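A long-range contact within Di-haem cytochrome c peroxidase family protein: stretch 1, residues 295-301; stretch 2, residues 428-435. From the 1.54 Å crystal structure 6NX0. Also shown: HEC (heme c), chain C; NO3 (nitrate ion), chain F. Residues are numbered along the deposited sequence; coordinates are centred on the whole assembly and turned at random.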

ATOM      1  N   ASN A 295       3.443  -6.453  21.823  1.00 13.93           N
ATOM      2  CA  ASN A 295       3.512  -5.969  23.196  1.00 13.83           C
ATOM      3  C   ASN A 295       2.960  -4.549  23.226  1.00 13.71           C
ATOM      4  O   ASN A 295       3.579  -3.640  22.640  1.00 15.59           O
ATOM      5  N   PRO A 296       1.819  -4.301  23.875  1.00 12.38           N
ATOM      6  CA  PRO A 296       1.219  -2.959  23.814  1.00 13.84           C
ATOM      7  C   PRO A 296       2.035  -1.894  24.511  1.00 13.28           C
ATOM      8  O   PRO A 296       1.779  -0.699  24.323  1.00 15.29           O
ATOM      9  N   ASP A 297       3.005  -2.281  25.333  1.00 14.89           N
ATOM     10  CA  ASP A 297       3.826  -1.336  26.062  1.00 15.68           C
ATOM     11  C   ASP A 297       5.196  -1.107  25.433  1.00 12.37           C
ATOM     12  O   ASP A 297       5.930  -0.228  25.889  1.00 15.75           O
ATOM     13  N   LYS A 298       5.538  -1.836  24.367  1.00 16.75           N
ATOM     14  CA  LYS A 298       6.807  -1.613  23.674  1.00 14.76           C
ATOM     15  C   LYS A 298       6.561  -1.294  22.198  1.00 11.91           C
ATOM     16  O   LYS A 298       6.389  -0.124  21.857  1.00 15.51           O
ATOM     17  N   GLY A 299       6.468  -2.305  21.335  1.00 12.83           N
ATOM     18  CA  GLY A 299       6.245  -2.026  19.917  1.00 12.24           C
ATOM     19  C   GLY A 299       4.827  -1.554  19.620  1.00 12.24           C
ATOM     20  O   GLY A 299       4.618  -0.589  18.871  1.00 11.31           O
ATOM     21  N   ASN A 300       3.833  -2.265  20.155  1.00 12.33           N
ATOM     22  CA  ASN A 300       2.417  -1.973  19.946  1.00 13.06           C
ATOM     23  C   ASN A 300       2.072  -1.974  18.470  1.00 11.09           C
ATOM     24  O   ASN A 300       1.066  -1.386  18.061  1.00 11.11           O
ATOM     25  N   CYS A 301       2.882  -2.674  17.665  1.00  9.48           N
ATOM     26  CA  CYS A 301       2.705  -2.638  16.216  1.00 12.28           C
ATOM     27  C   CYS A 301       1.404  -3.293  15.798  1.00 11.63           C
ATOM     28  O   CYS A 301       0.747  -2.853  14.843  1.00 11.83           O
ATOM     29  N   ASN A 428      -0.916   9.549  21.013  1.00 19.02           N
ATOM     30  CA  ASN A 428      -1.350   8.790  22.171  1.00 23.35           C
ATOM     31  C   ASN A 428      -1.170   7.284  22.023  1.00 16.91           C
ATOM     32  O   ASN A 428      -1.266   6.584  23.030  1.00 26.68           O
ATOM     33  N   SER A 429      -0.863   6.762  20.833  1.00 21.30           N
ATOM     34  CA  SER A 429      -0.587   5.336  20.705  1.00 18.67           C
ATOM     35  C   SER A 429       0.858   5.082  21.127  1.00 16.91           C
ATOM     36  O   SER A 429       1.766   5.765  20.651  1.00 18.47           O
ATOM     37  N   THR A 430       1.081   4.102  22.007  1.00 17.44           N
ATOM     38  CA  THR A 430       2.442   3.613  22.205  1.00 13.85           C
ATOM     39  C   THR A 430       2.998   3.174  20.850  1.00 12.97           C
ATOM     40  O   THR A 430       2.272   2.561  20.064  1.00 15.12           O
ATOM     41  N   PRO A 431       4.292   3.436  20.546  1.00 13.40           N
ATOM     42  CA  PRO A 431       5.354   4.078  21.324  1.00 14.37           C
ATOM     43  C   PRO A 431       5.530   5.563  21.010  1.00 15.52           C
ATOM     44  O   PRO A 431       6.497   6.171  21.415  1.00 15.73           O
ATOM     45  N   MET A 432       4.553   6.151  20.316  1.00 15.30           N
ATOM     46  CA  MET A 432       4.634   7.538  19.866  1.00 14.97           C
ATOM     47  C   MET A 432       4.031   8.521  20.874  1.00 19.58           C
ATOM     48  O   MET A 432       3.632   9.636  20.490  1.00 18.73           O
ATOM     49  N   ASN A 433       3.976   8.142  22.155  1.00 17.43           N
ATOM     50  CA  ASN A 433       3.261   8.898  23.183  1.00 18.17           C
ATOM     51  C   ASN A 433       4.167   9.299  24.346  1.00 19.51           C
ATOM     52  O   ASN A 433       3.690   9.508  25.466  1.00 21.50           O
ATOM     53  N   ARG A 434       5.470   9.404  24.103  1.00 17.28           N
ATOM     54  CA  ARG A 434       6.449   9.732  25.136  1.00 22.52           C
ATOM     55  C   ARG A 434       7.113  11.059  24.819  1.00 28.79           C
ATOM     56  O   ARG A 434       7.783  11.200  23.788  1.00 24.15           O
ATOM     57  N   ARG A 435       6.956  12.019  25.718  1.00 25.55           N
ATOM     58  CA  ARG A 435       7.462  13.351  25.484  1.00 24.28           C
ATOM     59  C   ARG A 435       8.982  13.363  25.575  1.00 25.56           C
ATOM     60  O   ARG A 435       9.587  12.474  26.181  1.00 26.25           O
TER

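Two loops, at least 129 residues apart in sequence wherever they touch, bury 245 Å² between them and join the backbone of residues 296–299 and the side chain of Asn 300 to Thr 430 and Pro 431. Asn 300 (chi1 t, chi2 34°) points toward the second stretch, and its ND2 donates a hydrogen bond to Thr 430 O (2.9 Å, 164°), the only direct hydrogen bond between the stretches. Van der Waals contacts, mostly of carbon with backbone carbonyls, make up the rest: Thr 430 (chi1 m) also points in and has the largest covered area. Its methyl CG2 sits among turn backbone atoms, 3.4 Å from Pro 296 O, 3.5 Å from Lys 298 O and 3.8 Å from Asp 297 C. Pro 431, which follows a cis peptide bond and has a C-gamma endo ring, lies beside it, with CB 3.5 Å from Lys 298 O and CD 3.4 Å from Gly 299 O. Lys 298 O thus meets carbon from both residues and is buried without a polar partner. The CA-to-CB bonds of Pro 296, Asp 297 and Lys 298 (chi1 m) point away, and their carbonyls line the contact. Two waters extend the contact from Asp 297 (chi1 m). Water 2 donates to Asp 297 OD1 (2.7 Å) and hydrogen-bonds Thr 430 OG1 (2.8 Å); water 1 donates to Asp 297 O (2.8 Å) and accepts from Arg 434 NH2 (2.7 Å), spanning a 4.3 Å gap between that O and NH2. Within the stretches, Asn 295 OD1 (chi1 t) accepts from Asp 297 N (2.9 Å) in a type I turn, while Asn 433 ND2 (chi1 p) donates to Thr 430 OG1 (3.2 Å). Cys 301 (chi1 m) turns away and bonds covalently through SG to heme CAB (1.8 Å); Arg 435, outside the contact, holds nitrate O3 through NE (3.0 Å) and O2 through NH2 (2.8 Å).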

ATOM      1  CB  ASN A 295       4.947  -6.016  23.696  1.00 14.75           C
ATOM      2  CG  ASN A 295       5.107  -5.556  25.148  1.00 16.86           C
ATOM      3  OD1 ASN A 295       4.292  -4.812  25.690  1.00 14.53           O
ATOM      4  ND2 ASN A 295       6.212  -5.968  25.766  1.00 17.53           N
ATOM      5  CB  PRO A 296      -0.137  -3.154  24.498  1.00 19.05           C
ATOM      6  CG  PRO A 296       0.073  -4.332  25.408  1.00 18.66           C
ATOM      7  CD  PRO A 296       1.019  -5.241  24.681  1.00 15.07           C
ATOM      8  CB  ASP A 297       3.987  -1.827  27.505  1.00 17.82           C
ATOM      9  CG  ASP A 297       2.658  -1.892  28.247  1.00 26.37           C
ATOM     10  OD1 ASP A 297       1.762  -1.077  27.942  1.00 27.22           O
ATOM     11  OD2 ASP A 297       2.499  -2.780  29.110  1.00 23.11           O
ATOM     12  CB  LYS A 298       7.733  -2.815  23.871  1.00 18.72           C
ATOM     13  CG  LYS A 298       8.187  -2.891  25.343  1.00 17.37           C
ATOM     14  CD  LYS A 298       9.316  -3.839  25.568  1.00 19.29           C
ATOM     15  CE  LYS A 298       9.744  -3.833  27.033  1.00 23.25           C
ATOM     16  NZ  LYS A 298      10.687  -4.960  27.304  1.00 30.30           N
ATOM     17  CB  ASN A 300       2.043  -0.647  20.601  1.00 12.10           C
ATOM     18  CG  ASN A 300       0.552  -0.488  20.790  1.00 13.51           C
ATOM     19  OD1 ASN A 300      -0.181  -1.459  21.039  1.00 13.23           O
ATOM     20  ND2 ASN A 300       0.083   0.752  20.667  1.00 15.08           N
ATOM     21  CB  CYS A 301       3.886  -3.339  15.562  1.00 10.05           C
ATOM     22  SG  CYS A 301       5.490  -2.869  16.161  1.00 11.00           S
ATOM     23  CB  ASN A 428      -2.813   9.136  22.509  1.00 31.87           C
ATOM     24  CG  ASN A 428      -2.950  10.567  23.056  1.00 26.64           C
ATOM     25  OD1 ASN A 428      -2.528  10.863  24.176  1.00 37.28           O
ATOM     26  ND2 ASN A 428      -3.499  11.460  22.247  1.00 36.85           N
ATOM     27  CB  SER A 429      -0.788   4.844  19.268  1.00 26.75           C
ATOM     28  OG  SER A 429      -2.158   4.744  18.892  1.00 21.39           O
ATOM     29  CB  THR A 430       2.452   2.432  23.194  1.00 15.23           C
ATOM     30  OG1 THR A 430       2.076   2.894  24.501  1.00 16.99           O
ATOM     31  CG2 THR A 430       3.843   1.737  23.294  1.00 15.66           C
ATOM     32  CB  PRO A 431       6.594   3.269  20.918  1.00 13.90           C
ATOM     33  CG  PRO A 431       6.328   2.980  19.464  1.00 15.20           C
ATOM     34  CD  PRO A 431       4.839   2.770  19.346  1.00 14.21           C
ATOM     35  CB  MET A 432       3.931   7.679  18.517  1.00 19.21           C
ATOM     36  CG  MET A 432       4.454   6.756  17.407  1.00 24.23           C
ATOM     37  SD  MET A 432       3.395   6.688  15.899  1.00 23.53           S
ATOM     38  CE  MET A 432       1.754   6.921  16.551  1.00 30.29           C
ATOM     39  CB  ASN A 433       2.063   8.098  23.700  1.00 18.35           C
ATOM     40  CG  ASN A 433       2.453   6.730  24.268  1.00 20.66           C
ATOM     41  OD1 ASN A 433       3.607   6.313  24.186  1.00 17.84           O
ATOM     42  ND2 ASN A 433       1.476   6.024  24.827  1.00 26.45           N
ATOM     43  CB  ARG A 434       7.493   8.634  25.247  1.00 21.58           C
ATOM     44  CG  ARG A 434       6.871   7.314  25.580  1.00 27.84           C
ATOM     45  CD  ARG A 434       7.912   6.313  25.965  1.00 24.79           C
ATOM     46  NE  ARG A 434       7.283   5.125  26.516  1.00 22.85           N
ATOM     47  CZ  ARG A 434       7.780   4.415  27.521  1.00 24.48           C
ATOM     48  NH1 ARG A 434       8.906   4.781  28.116  1.00 20.12           N
ATOM     49  NH2 ARG A 434       7.136   3.349  27.929  1.00 27.37           N
ATOM     50  CB  ARG A 435       6.871  14.327  26.496  1.00 29.19           C
ATOM     51  CG  ARG A 435       5.351  14.286  26.554  1.00 34.07           C
ATOM     52  CD  ARG A 435       4.735  15.410  27.414  1.00 45.02           C
ATOM     53  NE  ARG A 435       3.293  15.194  27.511  1.00 39.60           N
ATOM     54  CZ  ARG A 435       2.392  15.672  26.653  1.00 44.67           C
ATOM     55  NH1 ARG A 435       2.759  16.448  25.631  1.00 42.71           N
ATOM     56  NH2 ARG A 435       1.109  15.377  26.824  1.00 39.17           N
TER
HETATM   57 FE   HEC C 602       3.475   1.117  11.022  1.00 10.03          FE
HETATM   58  CHA HEC C 602       3.952   2.202   7.805  1.00  9.89           C
HETATM   59  CHB HEC C 602       6.309  -0.810  10.803  1.00 10.47           C
HETATM   60  CHC HEC C 602       3.386   0.550  14.403  1.00 10.16           C
HETATM   61  CHD HEC C 602       0.460   2.708  11.193  1.00 11.21           C
HETATM   62  NA  HEC C 602       4.828   0.723   9.562  1.00  9.04           N
HETATM   63  C1A HEC C 602       4.801   1.251   8.285  1.00  9.81           C
HETATM   64  C2A HEC C 602       5.994   0.801   7.617  1.00  9.29           C
HETATM   65  C3A HEC C 602       6.584  -0.106   8.405  1.00 10.87           C
HETATM   66  C4A HEC C 602       5.866  -0.171   9.654  1.00  9.90           C
HETATM   67  CMA HEC C 602       7.922  -0.802   8.175  1.00 10.31           C
HETATM   68  CAA HEC C 602       6.358   1.114   6.148  1.00 11.11           C
HETATM   69  CBA HEC C 602       5.758   0.088   5.202  1.00  9.30           C
HETATM   70  CGA HEC C 602       5.951   0.373   3.732  1.00 11.77           C
HETATM   71  O1A HEC C 602       5.309  -0.381   2.940  1.00 18.26           O
HETATM   72  O2A HEC C 602       6.464   1.461   3.347  1.00 11.29           O
HETATM   73  NB  HEC C 602       4.584   0.067  12.340  1.00  9.08           N
HETATM   74  C1B HEC C 602       5.698  -0.715  12.023  1.00  9.66           C
HETATM   75  C2B HEC C 602       6.193  -1.317  13.247  1.00 10.33           C
HETATM   76  C3B HEC C 602       5.442  -0.899  14.264  1.00  9.38           C
HETATM   77  C4B HEC C 602       4.391  -0.062  13.701  1.00 10.81           C
HETATM   78  CMB HEC C 602       7.373  -2.322  13.296  1.00 10.66           C
HETATM   79  CAB HEC C 602       5.627  -1.149  15.782  1.00  9.62           C
HETATM   80  CBB HEC C 602       6.996  -0.609  16.256  1.00  9.69           C
HETATM   81  NC  HEC C 602       2.144   1.477  12.496  1.00  8.16           N
HETATM   82  C1C HEC C 602       2.336   1.220  13.840  1.00 10.00           C
HETATM   83  C2C HEC C 602       1.191   1.727  14.545  1.00 11.15           C
HETATM   84  C3C HEC C 602       0.333   2.237  13.651  1.00 11.90           C
HETATM   85  C4C HEC C 602       0.931   2.125  12.342  1.00 11.45           C
HETATM   86  CMC HEC C 602       1.037   1.551  16.071  1.00 11.96           C
HETATM   87  CAC HEC C 602      -1.123   2.661  13.900  1.00 12.13           C
HETATM   88  CBC HEC C 602      -1.118   3.855  14.879  1.00 12.63           C
HETATM   89  ND  HEC C 602       2.391   2.197   9.710  1.00  9.15           N
HETATM   90  C1D HEC C 602       1.157   2.784  10.013  1.00 10.19           C
HETATM   91  C2D HEC C 602       0.808   3.663   8.936  1.00 11.42           C
HETATM   92  C3D HEC C 602       1.903   3.590   7.944  1.00 10.60           C
HETATM   93  C4D HEC C 602       2.832   2.621   8.460  1.00 11.10           C
HETATM   94  CMD HEC C 602      -0.438   4.532   8.808  1.00 11.05           C
HETATM   95  CAD HEC C 602       2.012   4.381   6.634  1.00 10.05           C
HETATM   96  CBD HEC C 602       2.627   5.730   6.952  1.00  9.15           C
HETATM   97  CGD HEC C 602       3.116   6.415   5.701  1.00  9.16           C
HETATM   98  O1D HEC C 602       3.166   5.758   4.632  1.00  9.81           O
HETATM   99  O2D HEC C 602       3.619   7.569   5.827  1.00 10.00           O
HETATM  100  N   NO3 F 605       0.725  14.218  30.168  1.00 37.60           N
HETATM  101  O1  NO3 F 605       0.270  14.010  31.333  1.00 36.59           O
HETATM  102  O2  NO3 F 605      -0.058  14.523  29.219  1.00 38.12           O
HETATM  103  O3  NO3 F 605       1.970  14.132  29.941  1.00 34.10           O
HETATM  104  O   HOH W   1       4.966   2.188  26.832  1.00 25.35           O
HETATM  105  O   HOH W   2       1.563   1.415  26.817  1.00 29.88           O